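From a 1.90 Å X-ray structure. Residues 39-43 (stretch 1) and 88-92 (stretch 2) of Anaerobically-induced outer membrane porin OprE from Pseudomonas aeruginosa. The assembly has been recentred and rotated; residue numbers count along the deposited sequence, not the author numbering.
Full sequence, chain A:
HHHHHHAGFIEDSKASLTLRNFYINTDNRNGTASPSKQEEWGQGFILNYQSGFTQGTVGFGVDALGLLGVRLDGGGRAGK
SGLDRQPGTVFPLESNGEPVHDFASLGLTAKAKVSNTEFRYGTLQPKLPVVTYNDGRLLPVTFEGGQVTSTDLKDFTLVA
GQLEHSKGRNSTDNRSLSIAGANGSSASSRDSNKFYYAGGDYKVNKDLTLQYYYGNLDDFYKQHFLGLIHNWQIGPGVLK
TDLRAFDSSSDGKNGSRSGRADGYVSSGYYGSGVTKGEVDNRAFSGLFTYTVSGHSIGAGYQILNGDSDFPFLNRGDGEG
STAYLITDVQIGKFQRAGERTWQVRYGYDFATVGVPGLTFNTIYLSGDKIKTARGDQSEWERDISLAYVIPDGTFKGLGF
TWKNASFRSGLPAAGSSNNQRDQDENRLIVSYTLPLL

Stretch 1, residues 39-43: EEWGQ
Stretch 2 (88-92) GTVFP

Residues 39-43 form part of a longer β-strand, with phi/psi of -145/132° at Glu39, -138/145° at Glu40, -146/127° at Trp41, -143/159° at Gly42 and -110/127° at Gln43. Residues 88-92 adopt no regular secondary structure, so the two stretches share no ladder of backbone hydrogen bonds. From first CA to last they run in broadly the same sense. They meet chiefly through the Glu40 carboxylate, which takes up loop amides, and the Phe91 ring against the strand backbone, with Val90 packed beside the carboxylate. The contact buries 261 Å² in total, and the CA atoms come nearest at Glu40 and Val90, 6.9 Å apart.

Side chains alternate along the strand. Glu39 points its CA-to-CB bond away from stretch 2, with chi1 and chi2 both t and chi3 at 64°, and takes no part in the contact.

Glu40 points toward stretch 2 and is the centre of the interface. Its rotamer, chi1 m (-65°), chi2 t (-179°) and chi3 -98°, extends the carboxylate to the loop backbone, where its oxygens, strong acceptors, satisfy successive amide N-H groups that lack regular helix or strand pairing. Glu40 OE1 accepts two hydrogen bonds, from Gly88 N at 2.5 Å, a notably short separation, and from Thr89 N at 3.1 Å, the latter nearly straight with an N-H...O angle of 163°. Val90 N adds a weak hydrogen bond to Glu40 OE2 at 3.3 Å, with an angle of 145°. Along this segment psi is 15° at Gly88, phi/psi are -115/-8° at Thr89 and -97/-49° at Val90, and the chain becomes extended at Phe91 (-115/143°). Thr89, with chi1 p, directs its CB sideways, and its OG1 is hydrogen-bonded elsewhere in the structure. Val90, with chi1 t, points toward the strand and brings its CB to 3.3 Å from Glu40 OE2.

The CA-to-CB bond of Trp41 points away, with chi1 t (-169°) and chi2 20°, and Trp41 O lies 3.7 Å from Phe91 CE2, an oblique approach to the ring.

At Gly42 the absence of a side chain leaves space for that ring. Phe91 points toward the strand with chi1 m (-70°) and chi2 -83°, placing CZ 3.8 Å from Gly42 CA, which sits at the ring edge, near its plane. A CB on Gly42 would lie 2.7 Å from Phe91 CZ, a clash.

Gln43 again points away, with chi1 t, chi2 p and chi3 47°. Pro92 (-68/166°, C-gamma endo) likewise directs its CB away.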

ATOM      1  N   GLU A  39     -20.379  -8.268   7.005  1.00 27.55           N
ATOM      2  CA  GLU A  39     -20.604  -8.145   5.578  1.00 24.33           C
ATOM      3  C   GLU A  39     -20.812  -6.676   5.239  1.00 21.80           C
ATOM      4  O   GLU A  39     -21.574  -5.996   5.925  1.00 17.77           O
ATOM      5  CB  GLU A  39     -21.845  -8.952   5.218  1.00 30.20           C
ATOM      6  CG  GLU A  39     -22.142  -9.073   3.754  1.00 37.27           C
ATOM      7  CD  GLU A  39     -23.433  -9.836   3.510  1.00 46.44           C
ATOM      8  OE1 GLU A  39     -24.505  -9.336   3.916  1.00 53.23           O
ATOM      9  OE2 GLU A  39     -23.377 -10.934   2.916  1.00 41.38           O
ATOM     10  N   GLU A  40     -20.126  -6.182   4.206  1.00 15.46           N
ATOM     11  CA  GLU A  40     -20.304  -4.797   3.745  1.00 17.47           C
ATOM     12  C   GLU A  40     -20.344  -4.747   2.217  1.00 20.38           C
ATOM     13  O   GLU A  40     -19.663  -5.522   1.544  1.00 15.66           O
ATOM     14  CB  GLU A  40     -19.187  -3.884   4.264  1.00 19.82           C
ATOM     15  CG  GLU A  40     -19.152  -3.697   5.764  1.00 22.61           C
ATOM     16  CD  GLU A  40     -18.034  -2.764   6.218  1.00 30.49           C
ATOM     17  OE1 GLU A  40     -16.964  -3.268   6.630  1.00 28.64           O
ATOM     18  OE2 GLU A  40     -18.231  -1.527   6.176  1.00 38.71           O
ATOM     19  N   TRP A  41     -21.151  -3.844   1.672  1.00 14.80           N
ATOM     20  CA  TRP A  41     -21.339  -3.756   0.223  1.00 14.72           C
ATOM     21  C   TRP A  41     -21.546  -2.298  -0.181  1.00 16.88           C
ATOM     22  O   TRP A  41     -22.401  -1.603   0.369  1.00 14.43           O
ATOM     23  CB  TRP A  41     -22.562  -4.576  -0.184  1.00 12.74           C
ATOM     24  CG  TRP A  41     -22.728  -4.791  -1.647  1.00 12.34           C
ATOM     25  CD1 TRP A  41     -21.762  -4.689  -2.620  1.00 14.50           C
ATOM     26  CD2 TRP A  41     -23.938  -5.155  -2.318  1.00 17.84           C
ATOM     27  NE1 TRP A  41     -22.309  -4.969  -3.850  1.00 13.43           N
ATOM     28  CE2 TRP A  41     -23.641  -5.262  -3.693  1.00 16.07           C
ATOM     29  CE3 TRP A  41     -25.251  -5.403  -1.892  1.00 21.63           C
ATOM     30  CZ2 TRP A  41     -24.607  -5.596  -4.644  1.00 27.56           C
ATOM     31  CZ3 TRP A  41     -26.209  -5.734  -2.839  1.00 21.43           C
ATOM     32  CH2 TRP A  41     -25.881  -5.829  -4.196  1.00 28.19           C
ATOM     33  N   GLY A  42     -20.758  -1.827  -1.138  1.00 10.02           N
ATOM     34  CA  GLY A  42     -20.872  -0.454  -1.571  1.00 10.70           C
ATOM     35  C   GLY A  42     -20.664  -0.246  -3.060  1.00 14.13           C
ATOM     36  O   GLY A  42     -20.051  -1.069  -3.761  1.00 13.00           O
ATOM     37  N   GLN A  43     -21.184   0.871  -3.544  1.00 10.99           N
ATOM     38  CA  GLN A  43     -20.898   1.319  -4.894  1.00 11.45           C
ATOM     39  C   GLN A  43     -20.016   2.549  -4.786  1.00 13.45           C
ATOM     40  O   GLN A  43     -20.355   3.496  -4.081  1.00  7.99           O
ATOM     41  CB  GLN A  43     -22.180   1.676  -5.640  1.00 12.04           C
ATOM     42  CG  GLN A  43     -21.907   2.171  -7.029  1.00  8.95           C
ATOM     43  CD  GLN A  43     -21.228   1.111  -7.851  1.00 15.12           C
ATOM     44  OE1 GLN A  43     -21.656  -0.044  -7.844  1.00 18.34           O
ATOM     45  NE2 GLN A  43     -20.151   1.483  -8.551  1.00 14.93           N
ATOM     46  N   GLY A  88     -16.943  -2.672   9.083  1.00 44.67           N
ATOM     47  CA  GLY A  88     -16.468  -1.425   9.656  1.00 37.24           C
ATOM     48  C   GLY A  88     -15.183  -0.925   9.025  1.00 37.21           C
ATOM     49  O   GLY A  88     -14.520  -0.048   9.574  1.00 45.03           O
ATOM     50  N   THR A  89     -14.819  -1.482   7.875  1.00 26.03           N
ATOM     51  CA  THR A  89     -13.607  -1.055   7.184  1.00 17.36           C
ATOM     52  C   THR A  89     -13.925  -0.398   5.848  1.00 16.15           C
ATOM     53  O   THR A  89     -13.043   0.146   5.194  1.00 19.16           O
ATOM     54  CB  THR A  89     -12.596  -2.228   6.966  1.00 29.00           C
ATOM     55  OG1 THR A  89     -13.235  -3.308   6.274  1.00 21.28           O
ATOM     56  CG2 THR A  89     -12.041  -2.740   8.305  1.00 29.82           C
ATOM     57  N   VAL A  90     -15.191  -0.448   5.439  1.00 16.20           N
ATOM     58  CA  VAL A  90     -15.587   0.152   4.176  1.00 13.31           C
ATOM     59  C   VAL A  90     -16.179   1.558   4.349  1.00 13.17           C
ATOM     60  O   VAL A  90     -15.779   2.478   3.649  1.00 13.79           O
ATOM     61  CB  VAL A  90     -16.574  -0.732   3.403  1.00 13.71           C
ATOM     62  CG1 VAL A  90     -16.862  -0.134   2.043  1.00 18.19           C
ATOM     63  CG2 VAL A  90     -16.013  -2.145   3.250  1.00 18.72           C
ATOM     64  N   PHE A  91     -17.128   1.704   5.278  1.00 14.04           N
ATOM     65  CA  PHE A  91     -17.867   2.962   5.506  1.00 17.46           C
ATOM     66  C   PHE A  91     -17.609   3.585   6.876  1.00 20.23           C
ATOM     67  O   PHE A  91     -17.486   2.872   7.866  1.00 19.18           O
ATOM     68  CB  PHE A  91     -19.380   2.706   5.372  1.00 17.38           C
ATOM     69  CG  PHE A  91     -19.807   2.418   3.967  1.00 19.07           C
ATOM     70  CD1 PHE A  91     -20.050   3.455   3.092  1.00 16.45           C
ATOM     71  CD2 PHE A  91     -19.924   1.116   3.513  1.00 21.76           C
ATOM     72  CE1 PHE A  91     -20.404   3.208   1.782  1.00 21.69           C
ATOM     73  CE2 PHE A  91     -20.294   0.858   2.207  1.00 15.33           C
ATOM     74  CZ  PHE A  91     -20.522   1.902   1.343  1.00 20.34           C
ATOM     75  N   PRO A  92     -17.554   4.925   6.943  1.00 19.76           N
ATOM     76  CA  PRO A  92     -17.503   5.590   8.250  1.00 20.46           C
ATOM     77  C   PRO A  92     -18.821   5.409   9.011  1.00 20.26           C
ATOM     78  O   PRO A  92     -19.814   5.001   8.406  1.00 16.82           O
ATOM     79  CB  PRO A  92     -17.295   7.064   7.894  1.00 19.34           C
ATOM     80  CG  PRO A  92     -17.815   7.203   6.502  1.00 20.22           C
ATOM     81  CD  PRO A  92     -17.578   5.880   5.821  1.00 15.40           C
TER